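Local coordinates for putative translation initiation inhibitor (Salmonella typhimurium, PDB 3GTZ), which is of uncharacterised function, named a putative translation initiation inhibitor and placed in the RutC family, whose YjgF-like relatives include endoribonucleases and imine deaminases, at residues L63-F68 / K80-W85. Numbering follows the deposited sequence.
Sequences LDATIF and KAWDAW
CZ3 of Trp-85 rests on one face of the Trp-82 indole, 3.6 Å above the plane and displaced toward the rim, the rest of the Trp-85 ring tilting away from it. OD1 of Asp-83 lies in the Trp-82 ring plane at its edge, and the carbonyl O of Trp-82 lies likewise at the edge of the Trp-85 ring. Two aliphatic side chains of strand 62-69 meet the benzo half of the Trp-82 indole at an oblique angle. CD1 of Ile-67 comes within 3.8 Å of CE3 of Trp-82, and CB of Ala-65 stands 4.0 Å from CH2 of Trp-82. With CG anti to the backbone N (chi1 177°), Trp-82 reaches toward the sheet; only a large side chain spans the 10.2 Å between its CA and that of Ile-67. The CB atoms of Ala-65 and Ile-67 are directed toward the helix and that of Thr-66 away, the alternation of an extended strand. The contact joins the first strand and the helix of the beta-alpha-beta unit formed by 62-69, 75-85 and 93-98, within the YjgF-like fold of a sheet backed by helices. The single methyl of Ala-65 suits its place, where the indole's far end arrives; the longer Ile-67 extends CD1 to the inner benzo ring. Tryptophan offers the strand an apolar ring while its NE1 donates to the carbonyl O of Arg-13 of the second subunit. Arg-94, on the neighbouring strand, makes a cation-pi contact with Trp-82 and packs against Ile-67.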
loop_
_atom_site.group_PDB
_atom_site.type_symbol
_atom_site.label_atom_id
_atom_site.label_comp_id
_atom_site.label_asym_id
_atom_site.label_seq_id
_atom_site.Cartn_x
_atom_site.Cartn_y
_atom_site.Cartn_z
ATOM N N LEU A 63 -5.773 -6.764 9.289
ATOM C CA LEU A 63 -4.717 -7.595 8.735
ATOM C C LEU A 63 -3.414 -6.841 8.572
ATOM O O LEU A 63 -2.373 -7.325 8.975
ATOM C CB LEU A 63 -5.164 -8.158 7.397
ATOM C CG LEU A 63 -6.484 -8.917 7.417
ATOM C CD1 LEU A 63 -6.949 -9.170 5.984
ATOM C CD2 LEU A 63 -6.274 -10.210 8.160
ATOM N N ASP A 64 -3.479 -5.648 8.005
ATOM C CA ASP A 64 -2.292 -4.848 7.721
ATOM C C ASP A 64 -2.580 -3.366 7.894
ATOM O O ASP A 64 -3.627 -2.925 7.513
ATOM C CB ASP A 64 -1.848 -5.104 6.297
ATOM C CG ASP A 64 -0.541 -4.427 5.977
ATOM O OD1 ASP A 64 0.519 -4.875 6.444
ATOM O OD2 ASP A 64 -0.570 -3.416 5.283
ATOM N N ALA A 65 -1.655 -2.606 8.465
ATOM C CA ALA A 65 -1.845 -1.157 8.675
ATOM C C ALA A 65 -0.598 -0.390 8.256
ATOM O O ALA A 65 0.511 -0.761 8.587
ATOM C CB ALA A 65 -2.182 -0.843 10.140
ATOM N N THR A 66 -0.784 0.679 7.515
ATOM C CA THR A 66 0.306 1.530 7.116
ATOM C C THR A 66 -0.019 2.908 7.615
ATOM O O THR A 66 -1.073 3.438 7.318
ATOM C CB THR A 66 0.459 1.531 5.615
ATOM O OG1 THR A 66 0.494 0.166 5.168
ATOM C CG2 THR A 66 1.753 2.246 5.173
ATOM N N ILE A 67 0.879 3.457 8.423
ATOM C CA ILE A 67 0.720 4.760 9.044
ATOM C C ILE A 67 1.652 5.745 8.346
ATOM O O ILE A 67 2.849 5.524 8.284
ATOM C CB ILE A 67 1.084 4.675 10.537
ATOM C CG1 ILE A 67 0.223 3.607 11.229
ATOM C CG2 ILE A 67 0.867 5.977 11.215
ATOM C CD1 ILE A 67 0.395 3.570 12.764
ATOM N N PHE A 68 1.091 6.812 7.794
ATOM C CA PHE A 68 1.873 7.876 7.187
ATOM C C PHE A 68 1.855 9.064 8.131
ATOM O O PHE A 68 0.810 9.508 8.547
ATOM C CB PHE A 68 1.298 8.276 5.845
ATOM C CG PHE A 68 1.373 7.203 4.799
ATOM C CD1 PHE A 68 2.531 6.983 4.109
ATOM C CD2 PHE A 68 0.263 6.415 4.503
ATOM C CE1 PHE A 68 2.614 5.987 3.125
ATOM C CE2 PHE A 68 0.323 5.415 3.517
ATOM C CZ PHE A 68 1.504 5.200 2.827
ATOM N N LYS A 80 2.340 5.950 21.055
ATOM C CA LYS A 80 1.643 6.019 22.315
ATOM C C LYS A 80 0.159 5.791 22.068
ATOM O O LYS A 80 -0.437 5.021 22.771
ATOM C CB LYS A 80 1.887 7.379 22.925
ATOM C CG LYS A 80 1.459 7.604 24.359
ATOM C CD LYS A 80 1.166 9.112 24.534
ATOM C CE LYS A 80 1.630 9.664 25.847
ATOM N NZ LYS A 80 1.137 11.082 25.955
ATOM N N ALA A 81 -0.436 6.430 21.053
ATOM C CA ALA A 81 -1.853 6.185 20.711
ATOM C C ALA A 81 -2.065 4.758 20.254
ATOM O O ALA A 81 -2.945 4.070 20.717
ATOM C CB ALA A 81 -2.320 7.146 19.654
ATOM N N TRP A 82 -1.229 4.290 19.353
ATOM C CA TRP A 82 -1.328 2.906 18.893
ATOM C C TRP A 82 -1.269 1.956 20.072
ATOM O O TRP A 82 -2.072 1.029 20.155
ATOM C CB TRP A 82 -0.189 2.597 17.926
ATOM C CG TRP A 82 -0.151 1.203 17.439
ATOM C CD1 TRP A 82 0.463 0.159 18.040
ATOM C CD2 TRP A 82 -0.723 0.690 16.231
ATOM N NE1 TRP A 82 0.299 -0.975 17.307
ATOM C CE2 TRP A 82 -0.400 -0.677 16.173
ATOM C CE3 TRP A 82 -1.460 1.257 15.189
ATOM C CZ2 TRP A 82 -0.798 -1.494 15.137
ATOM C CZ3 TRP A 82 -1.847 0.450 14.141
ATOM C CH2 TRP A 82 -1.535 -0.920 14.129
ATOM N N ASP A 83 -0.318 2.182 20.971
ATOM C CA ASP A 83 -0.100 1.268 22.078
ATOM C C ASP A 83 -1.257 1.210 23.074
ATOM O O ASP A 83 -1.461 0.203 23.718
ATOM C CB ASP A 83 1.198 1.588 22.822
ATOM C CG ASP A 83 2.446 1.240 22.017
ATOM O OD1 ASP A 83 2.346 0.517 20.987
ATOM O OD2 ASP A 83 3.519 1.730 22.428
ATOM N N ALA A 84 -2.015 2.292 23.177
ATOM C CA ALA A 84 -3.148 2.369 24.087
ATOM C C ALA A 84 -4.369 1.623 23.515
ATOM O O ALA A 84 -5.253 1.203 24.271
ATOM C CB ALA A 84 -3.472 3.796 24.365
ATOM N N TRP A 85 -4.359 1.413 22.192
ATOM C CA TRP A 85 -5.486 0.868 21.418
ATOM C C TRP A 85 -5.297 -0.555 20.965
ATOM O O TRP A 85 -6.222 -1.333 21.030
ATOM C CB TRP A 85 -5.673 1.773 20.200
ATOM C CG TRP A 85 -6.443 1.226 19.042
ATOM C CD1 TRP A 85 -7.759 1.430 18.784
ATOM C CD2 TRP A 85 -5.926 0.511 17.912
ATOM N NE1 TRP A 85 -8.125 0.824 17.589
ATOM C CE2 TRP A 85 -7.018 0.255 17.031
ATOM C CE3 TRP A 85 -4.665 0.034 17.567
ATOM C CZ2 TRP A 85 -6.884 -0.466 15.838
ATOM C CZ3 TRP A 85 -4.528 -0.712 16.349
ATOM C CH2 TRP A 85 -5.636 -0.942 15.523
#